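Local coordinates for protein pullulanase (Bacillus acidopullulyticus, PDB 2WAN) that hydrolyses the alpha-1,6-glucosidic linkages of pullulan and related branched polysaccharides of starch, at residues G319-F329 and L367-Y378; A396-T404 and E493-Q501. All coordinates share one frame; numbering follows the deposited sequence. Where two conformers were deposited one is given.

Overall arrangement
The two contacts illustrate how strand pairing within a carbohydrate-binding module and the packing of that module on a catalytic barrel lie close together in one chain. Both segments of interaction 1 precede those of interaction 2, and the centres of the two contacts lie about 21 Å apart. Interaction 1 pairs strands 326-332 and 364-370 of the antiparallel sheet system of the family 48 module. Interaction 2 uses the loop between strands 388-391 and 406-407 of that system to meet residues 493-501, within the long connection from barrel strand 485-488 to helix 529-543. The contacts touch where Tyr377 CE2 packs on Ser400 CA at 3.6 Å, so the strand pair and the junction with the amylase-type domain are packed against each other.

Interaction 1: G319-F329 and L367-Y378; sequences GNVYSKDATSF and LQVSGNLENWYY. With SO4 (sulfate ion), chain K.
Leu367 and Phe329 form an antiparallel hydrogen-bonded pair, Phe329 N giving its hydrogen to Leu367 O over 2.8 Å. Val369 bonds in the same way with Thr327, while its CG2 branch packs against Phe329 CE1 at 3.7 Å. The two strands, antiparallel at 163°, are neighbours in the immunoglobulin-like beta sandwich expected of a family 48 carbohydrate-binding module; Leu341 of strand 338-344 touches Phe329, Val369 and Tyr378. At Gly371, whose backbone angles would press a CB against the preceding carbonyl O, N donates to Asp325 O, and O takes one hydrogen of a water that also donates to Ser323 O and accepts from Thr327 OG1 and Leu373 N. Asn372 then turns its amide to Tyr322: with CG anti to the backbone N (chi1 -171°), OD1 accepts from Tyr322 OH at 2.7 Å on one face of the amide plane and from Glu374 N at 3.1 Å on the other, the latter bond making an Asx turn. Trp376 NE1 donates to O4 of a sulfate ion, probably from the crystallisation liquor, 2.7 Å away. Tyr378 offers a ring face to the edge of Phe329 in a T-shaped pair, centroids 5.0 Å apart and planes at 66°, while its OH is hydrogen-bonded to Asp393.

Interaction 2: A396-T404 and E493-Q501; sequences ARAISVNAT and EFNSIDETQ
Glu499 reaches to the 396-404 loop and takes the backbone hydrogen of Asn402, a nearly straight bond (174°) of 2.9 Å from Asn402 N to Glu499 OE1, arriving well above the carboxylate plane. Glu499 CG lies anti to its carbonyl carbon (chi1 -71°) and the chain beyond is extended, which carries the acid group inward while Glu499 CB packs against Val401 CG1 at 3.8 Å. Deeper still, Ile399 CD1 rests on the carboxylate of Glu493, 3.6 Å from OE2. This buried side joins the carbohydrate-binding module to strand 492-494 and the loop that follows it in the amylase-type domain.

The outer side is looser. Thr500, exposed to solvent, brings only its CG2 methyl near Val401 CG1, at 4.0 Å. Beside it Asp498 opens a type I turn and shapes an Asx turn: its OD1 accepts from Thr500 N at 2.8 Å and from Thr500 OG1 at 2.7 Å, both on one face of the carboxylate. Putting an alanine at Asp498 would probably leave these two donors without their shared acceptor and free the Thr500 side chain to turn.

Within the tight part, Glu493 OE2 and Glu499 OE2 approach to 2.6 Å. Arg512 forms a salt bridge with Glu493, and Arg530 with both acids; even so, so short a separation suggests that one of the carboxylates carries a proton.

Interaction 1: G319-F329 and L367-Y378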
loop_
_atom_site.group_PDB
_atom_site.type_symbol
_atom_site.label_atom_id
_atom_site.label_comp_id
_atom_site.label_asym_id
_atom_site.label_seq_id
_atom_site.Cartn_x
_atom_site.Cartn_y
_atom_site.Cartn_z
ATOM N N GLY A 319 13.270 -12.621 -16.799
ATOM C CA GLY A 319 12.161 -13.070 -17.630
ATOM C C GLY A 319 12.638 -13.606 -18.967
ATOM O O GLY A 319 13.732 -14.176 -19.050
ATOM N N ASN A 320 11.822 -13.449 -20.002
ATOM C CA ASN A 320 12.242 -13.819 -21.361
ATOM C C ASN A 320 12.364 -12.578 -22.233
ATOM O O ASN A 320 11.595 -11.620 -22.088
ATOM C CB ASN A 320 11.316 -14.874 -21.995
ATOM C CG ASN A 320 9.908 -14.346 -22.260
ATOM O OD1 ASN A 320 9.007 -14.450 -21.399
ATOM N ND2 ASN A 320 9.706 -13.782 -23.443
ATOM N N VAL A 321 13.364 -12.576 -23.100
ATOM C CA VAL A 321 13.578 -11.456 -24.015
ATOM C C VAL A 321 13.540 -12.050 -25.408
ATOM O O VAL A 321 14.462 -12.768 -25.813
ATOM C CB VAL A 321 14.919 -10.736 -23.768
ATOM C CG1 VAL A 321 15.127 -9.612 -24.811
ATOM C CG2 VAL A 321 14.969 -10.171 -22.341
ATOM N N TYR A 322 12.444 -11.783 -26.113
ATOM C CA TYR A 322 12.159 -12.381 -27.416
ATOM C C TYR A 322 12.747 -11.607 -28.605
ATOM O O TYR A 322 12.627 -10.370 -28.689
ATOM C CB TYR A 322 10.637 -12.524 -27.626
ATOM C CG TYR A 322 10.299 -12.906 -29.057
ATOM C CD1 TYR A 322 10.397 -14.231 -29.484
ATOM C CD2 TYR A 322 9.940 -11.936 -29.989
ATOM C CE1 TYR A 322 10.125 -14.578 -30.819
ATOM C CE2 TYR A 322 9.664 -12.270 -31.315
ATOM C CZ TYR A 322 9.756 -13.593 -31.714
ATOM O OH TYR A 322 9.489 -13.911 -33.031
ATOM N N SER A 323 13.346 -12.354 -29.534
ATOM C CA SER A 323 13.651 -11.840 -30.869
ATOM C C SER A 323 13.347 -12.905 -31.913
ATOM O O SER A 323 13.201 -14.085 -31.590
ATOM C CB SER A 323 15.118 -11.375 -30.972
ATOM O OG SER A 323 16.005 -12.482 -31.056
ATOM N N LYS A 324 13.277 -12.503 -33.177
ATOM C CA LYS A 324 13.015 -13.468 -34.227
ATOM C C LYS A 324 14.056 -14.598 -34.241
ATOM O O LYS A 324 13.702 -15.758 -34.445
ATOM C CB LYS A 324 12.927 -12.762 -35.586
ATOM C CG LYS A 324 11.843 -13.310 -36.505
ATOM C CD LYS A 324 11.773 -12.520 -37.818
ATOM C CE LYS A 324 13.015 -12.738 -38.683
ATOM N NZ LYS A 324 13.176 -14.166 -39.096
ATOM N N ASP A 325 15.324 -14.256 -33.989
ATOM C CA ASP A 325 16.449 -15.208 -34.071
ATOM C C ASP A 325 16.715 -16.072 -32.836
ATOM O O ASP A 325 17.297 -17.152 -32.962
ATOM C CB ASP A 325 17.751 -14.470 -34.425
ATOM C CG ASP A 325 17.730 -13.873 -35.829
ATOM O OD1 ASP A 325 17.042 -14.423 -36.715
ATOM O OD2 ASP A 325 18.413 -12.849 -36.047
ATOM N N ALA A 326 16.306 -15.589 -31.659
ATOM C CA ALA A 326 16.592 -16.249 -30.372
ATOM C C ALA A 326 15.761 -15.643 -29.238
ATOM O O ALA A 326 15.375 -14.476 -29.299
ATOM C CB ALA A 326 18.057 -16.131 -30.024
ATOM N N THR A 327 15.503 -16.438 -28.207
ATOM C CA THR A 327 14.923 -15.922 -26.956
ATOM C C THR A 327 15.893 -16.223 -25.802
ATOM O O THR A 327 16.412 -17.329 -25.696
ATOM C CB THR A 327 13.504 -16.513 -26.686
ATOM O OG1 THR A 327 12.590 -16.086 -27.704
ATOM C CG2 THR A 327 12.971 -16.056 -25.326
ATOM N N SER A 328 16.150 -15.227 -24.959
ATOM C CA SER A 328 16.988 -15.410 -23.772
ATOM C C SER A 328 16.120 -15.419 -22.521
ATOM O O SER A 328 15.150 -14.651 -22.426
ATOM C CB SER A 328 18.019 -14.291 -23.659
ATOM O OG SER A 328 18.904 -14.328 -24.770
ATOM N N PHE A 329 16.496 -16.276 -21.572
ATOM C CA PHE A 329 15.746 -16.481 -20.335
ATOM C C PHE A 329 16.688 -16.205 -19.180
ATOM O O PHE A 329 17.888 -16.505 -19.257
ATOM C CB PHE A 329 15.219 -17.911 -20.237
ATOM C CG PHE A 329 14.328 -18.315 -21.388
ATOM C CD1 PHE A 329 14.872 -18.723 -22.611
ATOM C CD2 PHE A 329 12.937 -18.293 -21.243
ATOM C CE1 PHE A 329 14.041 -19.103 -23.671
ATOM C CE2 PHE A 329 12.094 -18.680 -22.292
ATOM C CZ PHE A 329 12.654 -19.085 -23.516
ATOM N N LEU A 367 19.791 -18.692 -19.981
ATOM C CA LEU A 367 19.929 -19.503 -21.196
ATOM C C LEU A 367 19.466 -18.745 -22.423
ATOM O O LEU A 367 18.403 -18.103 -22.406
ATOM C CB LEU A 367 19.148 -20.817 -21.089
ATOM C CG LEU A 367 19.414 -21.847 -22.193
ATOM C CD1 LEU A 367 20.883 -22.315 -22.119
ATOM C CD2 LEU A 367 18.463 -23.028 -22.049
ATOM N N GLN A 368 20.269 -18.813 -23.485
ATOM C CA GLN A 368 19.830 -18.344 -24.794
ATOM C C GLN A 368 19.431 -19.552 -25.636
ATOM O O GLN A 368 20.187 -20.520 -25.748
ATOM C CB GLN A 368 20.928 -17.532 -25.490
ATOM C CG GLN A 368 20.453 -16.847 -26.769
ATOM C CD GLN A 368 21.545 -16.060 -27.467
ATOM O OE1 GLN A 368 21.637 -16.059 -28.698
ATOM N NE2 GLN A 368 22.382 -15.386 -26.687
ATOM N N VAL A 369 18.242 -19.486 -26.214
ATOM C CA VAL A 369 17.713 -20.543 -27.066
ATOM C C VAL A 369 17.563 -20.004 -28.481
ATOM O O VAL A 369 16.816 -19.056 -28.712
ATOM C CB VAL A 369 16.359 -21.082 -26.539
ATOM C CG1 VAL A 369 15.889 -22.273 -27.382
ATOM C CG2 VAL A 369 16.473 -21.473 -25.062
ATOM N N SER A 370 18.300 -20.606 -29.422
ATOM C CA SER A 370 18.250 -20.175 -30.813
ATOM C C SER A 370 16.945 -20.595 -31.478
ATOM O O SER A 370 16.354 -21.633 -31.148
ATOM C CB SER A 370 19.446 -20.723 -31.598
ATOM O OG SER A 370 19.467 -22.134 -31.533
ATOM N N GLY A 371 16.490 -19.769 -32.409
ATOM C CA GLY A 371 15.239 -20.051 -33.098
ATOM C C GLY A 371 14.133 -19.086 -32.722
ATOM O O GLY A 371 14.303 -18.241 -31.841
ATOM N N ASN A 372 13.000 -19.221 -33.403
ATOM C CA ASN A 372 11.869 -18.323 -33.211
ATOM C C ASN A 372 10.889 -18.997 -32.270
ATOM O O ASN A 372 10.185 -19.932 -32.664
ATOM C CB ASN A 372 11.201 -18.005 -34.557
ATOM C CG ASN A 372 10.148 -16.900 -34.457
ATOM O OD1 ASN A 372 9.628 -16.604 -33.375
ATOM N ND2 ASN A 372 9.833 -16.280 -35.587
ATOM N N LEU A 373 10.842 -18.517 -31.025
ATOM C CA LEU A 373 10.002 -19.133 -29.997
ATOM C C LEU A 373 8.664 -18.398 -29.823
ATOM O O LEU A 373 7.973 -18.571 -28.815
ATOM C CB LEU A 373 10.749 -19.219 -28.654
ATOM C CG LEU A 373 11.774 -20.346 -28.462
ATOM C CD1 LEU A 373 12.991 -20.140 -29.344
ATOM C CD2 LEU A 373 12.202 -20.453 -27.009
ATOM N N GLU A 374 8.270 -17.594 -30.809
ATOM C CA GLU A 374 6.974 -16.910 -30.696
ATOM C C GLU A 374 5.822 -17.904 -30.498
ATOM O O GLU A 374 5.694 -18.887 -31.232
ATOM C CB GLU A 374 6.693 -15.990 -31.903
ATOM C CG GLU A 374 5.379 -15.193 -31.779
ATOM C CD GLU A 374 5.171 -14.186 -32.889
ATOM O OE1 GLU A 374 5.876 -14.257 -33.910
ATOM O OE2 GLU A 374 4.281 -13.328 -32.737
ATOM N N ASN A 375 4.989 -17.621 -29.496
ATOM C CA ASN A 375 3.811 -18.426 -29.152
ATOM C C ASN A 375 4.116 -19.767 -28.521
ATOM O O ASN A 375 3.211 -20.584 -28.355
ATOM C CB ASN A 375 2.864 -18.600 -30.353
ATOM C CG ASN A 375 2.391 -17.272 -30.907
ATOM O OD1 ASN A 375 2.250 -16.296 -30.174
ATOM N ND2 ASN A 375 2.174 -17.225 -32.214
ATOM N N TRP A 376 5.380 -19.972 -28.129
ATOM C CA TRP A 376 5.778 -21.163 -27.365
ATOM C C TRP A 376 5.454 -20.952 -25.880
ATOM O O TRP A 376 5.311 -19.808 -25.423
ATOM C CB TRP A 376 7.277 -21.431 -27.521
ATOM C CG TRP A 376 7.617 -22.143 -28.788
ATOM C CD1 TRP A 376 7.442 -21.681 -30.068
ATOM C CD2 TRP A 376 8.210 -23.443 -28.904
ATOM N NE1 TRP A 376 7.877 -22.625 -30.977
ATOM C CE2 TRP A 376 8.351 -23.715 -30.291
ATOM C CE3 TRP A 376 8.624 -24.412 -27.973
ATOM C CZ2 TRP A 376 8.894 -24.914 -30.768
ATOM C CZ3 TRP A 376 9.166 -25.609 -28.450
ATOM C CH2 TRP A 376 9.301 -25.842 -29.839
ATOM N N TYR A 377 5.348 -22.053 -25.132
ATOM C CA TYR A 377 5.068 -21.988 -23.696
ATOM C C TYR A 377 6.264 -22.508 -22.913
ATOM O O TYR A 377 7.068 -23.303 -23.432
ATOM C CB TYR A 377 3.794 -22.770 -23.342
ATOM C CG TYR A 377 2.553 -22.192 -23.994
ATOM C CD1 TYR A 377 2.178 -22.556 -25.307
ATOM C CD2 TYR A 377 1.771 -21.251 -23.322
ATOM C CE1 TYR A 377 1.041 -22.017 -25.913
ATOM C CE2 TYR A 377 0.632 -20.699 -23.928
ATOM C CZ TYR A 377 0.268 -21.087 -25.215
ATOM O OH TYR A 377 -0.866 -20.536 -25.792
ATOM N N TYR A 378 6.411 -22.061 -21.670
ATOM C CA TYR A 378 7.549 -22.530 -20.887
ATOM C C TYR A 378 7.315 -22.510 -19.386
ATOM O O TYR A 378 6.393 -21.852 -18.869
ATOM C CB TYR A 378 8.821 -21.727 -21.202
ATOM C CG TYR A 378 8.920 -20.304 -20.623
ATOM C CD1 TYR A 378 8.116 -19.269 -21.111
ATOM C CD2 TYR A 378 9.854 -20.001 -19.616
ATOM C CE1 TYR A 378 8.227 -17.970 -20.607
ATOM C CE2 TYR A 378 9.979 -18.696 -19.101
ATOM C CZ TYR A 378 9.166 -17.691 -19.613
ATOM O OH TYR A 378 9.279 -16.412 -19.159
HETATM S S SO4 K . 7.988 -23.174 -34.906
HETATM O O1 SO4 K . 8.732 -22.047 -35.472
HETATM O O2 SO4 K . 8.946 -24.225 -34.557
HETATM O O3 SO4 K . 7.019 -23.664 -35.874
HETATM O O4 SO4 K . 7.334 -22.705 -33.668
HETATM O O HOH W 1 12.929 -16.623 -30.355
HETATM O O HOH W 2 11.297 -16.927 -38.227
HETATM O O HOH W 3 21.448 -14.040 -24.372
#

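Interaction 2: A396-T404 and E493-Q501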
loop_
_atom_site.group_PDB
_atom_site.type_symbol
_atom_site.label_atom_id
_atom_site.label_comp_id
_atom_site.label_asym_id
_atom_site.label_seq_id
_atom_site.Cartn_x
_atom_site.Cartn_y
_atom_site.Cartn_z
ATOM N N ALA A 396 6.838 -13.427 -16.624
ATOM C CA ALA A 396 6.109 -13.742 -17.858
ATOM C C ALA A 396 5.134 -12.611 -18.196
ATOM O O ALA A 396 4.493 -12.055 -17.288
ATOM C CB ALA A 396 5.319 -15.067 -17.705
ATOM N N ARG A 397 4.992 -12.327 -19.499
ATOM C CA ARG A 397 4.097 -11.281 -19.985
ATOM C C ARG A 397 2.784 -11.811 -20.542
ATOM O O ARG A 397 1.886 -11.020 -20.846
ATOM C CB ARG A 397 4.764 -10.435 -21.077
ATOM C CG ARG A 397 6.172 -9.933 -20.769
ATOM C CD ARG A 397 6.313 -9.327 -19.361
ATOM N NE ARG A 397 7.531 -8.507 -19.290
ATOM C CZ ARG A 397 8.005 -7.966 -18.171
ATOM N NH1 ARG A 397 7.397 -8.169 -17.011
ATOM N NH2 ARG A 397 9.093 -7.207 -18.212
ATOM N N ALA A 398 2.702 -13.130 -20.726
ATOM C CA ALA A 398 1.507 -13.824 -21.217
ATOM C C ALA A 398 1.570 -15.268 -20.681
ATOM O O ALA A 398 2.624 -15.699 -20.175
ATOM C CB ALA A 398 1.467 -13.802 -22.742
ATOM N N ILE A 399 0.440 -15.967 -20.746
ATOM C CA ILE A 399 0.285 -17.290 -20.126
ATOM C C ILE A 399 -0.599 -18.239 -20.946
ATOM O O ILE A 399 -1.349 -17.815 -21.827
ATOM C CB ILE A 399 -0.345 -17.178 -18.705
ATOM C CG1 ILE A 399 -1.620 -16.312 -18.754
ATOM C CG2 ILE A 399 0.677 -16.670 -17.677
ATOM C CD1 ILE A 399 -2.486 -16.337 -17.434
ATOM N N SER A 400 -0.518 -19.535 -20.641
ATOM C CA SER A 400 -1.556 -20.451 -21.072
ATOM C C SER A 400 -2.802 -20.114 -20.257
ATOM O O SER A 400 -2.701 -19.395 -19.246
ATOM C CB SER A 400 -1.130 -21.888 -20.781
ATOM O OG SER A 400 -0.920 -22.057 -19.392
ATOM N N VAL A 401 -3.953 -20.642 -20.677
ATOM C CA VAL A 401 -5.198 -20.490 -19.906
ATOM C C VAL A 401 -4.940 -20.967 -18.477
ATOM O O VAL A 401 -4.364 -22.056 -18.276
ATOM C CB VAL A 401 -6.369 -21.278 -20.550
ATOM C CG1 VAL A 401 -7.664 -21.128 -19.731
ATOM C CG2 VAL A 401 -6.615 -20.778 -21.964
ATOM N N ASN A 402 -5.330 -20.148 -17.492
ATOM C CA ASN A 402 -5.129 -20.465 -16.058
ATOM C C ASN A 402 -3.676 -20.536 -15.584
ATOM O O ASN A 402 -3.382 -21.036 -14.476
ATOM C CB ASN A 402 -5.884 -21.739 -15.648
ATOM C CG ASN A 402 -7.390 -21.530 -15.547
ATOM O OD1 ASN A 402 -8.181 -22.446 -15.843
ATOM N ND2 ASN A 402 -7.796 -20.348 -15.105
ATOM N N ALA A 403 -2.753 -20.040 -16.411
ATOM C CA ALA A 403 -1.340 -19.926 -16.037
ATOM C C ALA A 403 -0.698 -21.248 -15.621
ATOM O O ALA A 403 0.055 -21.307 -14.629
ATOM C CB ALA A 403 -1.134 -18.828 -14.959
ATOM N N THR A 404 -1.002 -22.312 -16.372
ATOM C CA THR A 404 -0.294 -23.572 -16.187
ATOM C C THR A 404 1.163 -23.398 -16.665
ATOM O O THR A 404 2.077 -24.092 -16.188
ATOM C CB THR A 404 -0.957 -24.721 -16.952
ATOM O OG1 THR A 404 -0.990 -24.416 -18.354
ATOM C CG2 THR A 404 -2.399 -24.951 -16.452
ATOM N N GLU A 493 -3.404 -10.276 -13.484
ATOM C CA GLU A 493 -3.897 -11.651 -13.349
ATOM C C GLU A 493 -3.978 -12.164 -11.910
ATOM O O GLU A 493 -2.977 -12.199 -11.182
ATOM C CB GLU A 493 -3.001 -12.608 -14.154
ATOM C CG GLU A 493 -3.491 -14.061 -14.153
ATOM C CD GLU A 493 -4.627 -14.336 -15.118
ATOM O OE1 GLU A 493 -5.040 -13.428 -15.865
ATOM O OE2 GLU A 493 -5.145 -15.478 -15.105
ATOM N N PHE A 494 -5.181 -12.574 -11.537
ATOM C CA PHE A 494 -5.439 -13.097 -10.206
ATOM C C PHE A 494 -5.984 -14.532 -10.248
ATOM O O PHE A 494 -6.419 -15.023 -11.298
ATOM C CB PHE A 494 -6.337 -12.137 -9.390
ATOM C CG PHE A 494 -7.594 -11.688 -10.096
ATOM C CD1 PHE A 494 -8.745 -12.474 -10.054
ATOM C CD2 PHE A 494 -7.644 -10.456 -10.782
ATOM C CE1 PHE A 494 -9.923 -12.065 -10.687
ATOM C CE2 PHE A 494 -8.822 -10.040 -11.410
ATOM C CZ PHE A 494 -9.964 -10.842 -11.367
ATOM N N ASN A 495 -5.970 -15.200 -9.099
ATOM C CA ASN A 495 -6.219 -16.643 -9.052
ATOM C C ASN A 495 -7.688 -17.071 -8.946
ATOM O O ASN A 495 -8.042 -18.199 -9.325
ATOM C CB ASN A 495 -5.399 -17.245 -7.896
ATOM C CG ASN A 495 -5.413 -18.764 -7.898
ATOM O OD1 ASN A 495 -4.832 -19.409 -8.788
ATOM N ND2 ASN A 495 -6.110 -19.348 -6.920
ATOM N N SER A 496 -8.552 -16.174 -8.448
ATOM C CA SER A 496 -9.895 -16.557 -7.981
ATOM C C SER A 496 -10.896 -16.883 -9.091
ATOM O O SER A 496 -11.935 -17.514 -8.847
ATOM C CB SER A 496 -10.458 -15.487 -7.037
ATOM O OG SER A 496 -10.267 -14.180 -7.568
ATOM N N ILE A 497 -10.578 -16.481 -10.318
ATOM C CA ILE A 497 -11.435 -16.791 -11.452
ATOM C C ILE A 497 -10.749 -17.832 -12.335
ATOM O O ILE A 497 -9.612 -17.642 -12.779
ATOM C CB ILE A 497 -11.797 -15.518 -12.287
ATOM C CG1 ILE A 497 -12.577 -14.513 -11.409
ATOM C CG2 ILE A 497 -12.558 -15.916 -13.603
ATOM C CD1 ILE A 497 -12.993 -13.219 -12.142
ATOM N N ASP A 498 -11.435 -18.949 -12.540
ATOM C CA ASP A 498 -11.022 -19.965 -13.499
ATOM C C ASP A 498 -11.328 -19.396 -14.877
ATOM O O ASP A 498 -12.470 -19.101 -15.177
ATOM C CB ASP A 498 -11.817 -21.258 -13.224
ATOM C CG ASP A 498 -11.578 -22.370 -14.254
ATOM O OD1 ASP A 498 -10.984 -22.173 -15.341
ATOM O OD2 ASP A 498 -12.030 -23.491 -13.955
ATOM N N GLU A 499 -10.296 -19.228 -15.707
ATOM C CA GLU A 499 -10.469 -18.630 -17.039
ATOM C C GLU A 499 -11.327 -19.432 -18.004
ATOM O O GLU A 499 -11.717 -18.914 -19.057
ATOM C CB GLU A 499 -9.115 -18.304 -17.671
ATOM C CG GLU A 499 -8.417 -17.121 -16.976
ATOM C CD GLU A 499 -7.055 -16.777 -17.580
ATOM O OE1 GLU A 499 -6.482 -17.601 -18.342
ATOM O OE2 GLU A 499 -6.537 -15.672 -17.277
ATOM N N THR A 500 -11.605 -20.699 -17.673
ATOM C CA THR A 500 -12.553 -21.478 -18.477
ATOM C C THR A 500 -13.990 -21.191 -18.051
ATOM O O THR A 500 -14.932 -21.610 -18.734
ATOM C CB THR A 500 -12.299 -23.027 -18.418
ATOM O OG1 THR A 500 -12.582 -23.516 -17.104
ATOM C CG2 THR A 500 -10.870 -23.365 -18.799
ATOM N N GLN A 501 -14.138 -20.493 -16.919
ATOM C CA GLN A 501 -15.446 -20.065 -16.416
ATOM C C GLN A 501 -15.371 -18.571 -16.106
ATOM O O GLN A 501 -15.443 -18.154 -14.938
ATOM C CB GLN A 501 -15.831 -20.877 -15.177
ATOM C CG GLN A 501 -16.073 -22.349 -15.467
ATOM C CD GLN A 501 -16.194 -23.179 -14.209
ATOM O OE1 GLN A 501 -15.990 -22.682 -13.101
ATOM N NE2 GLN A 501 -16.531 -24.453 -14.372
#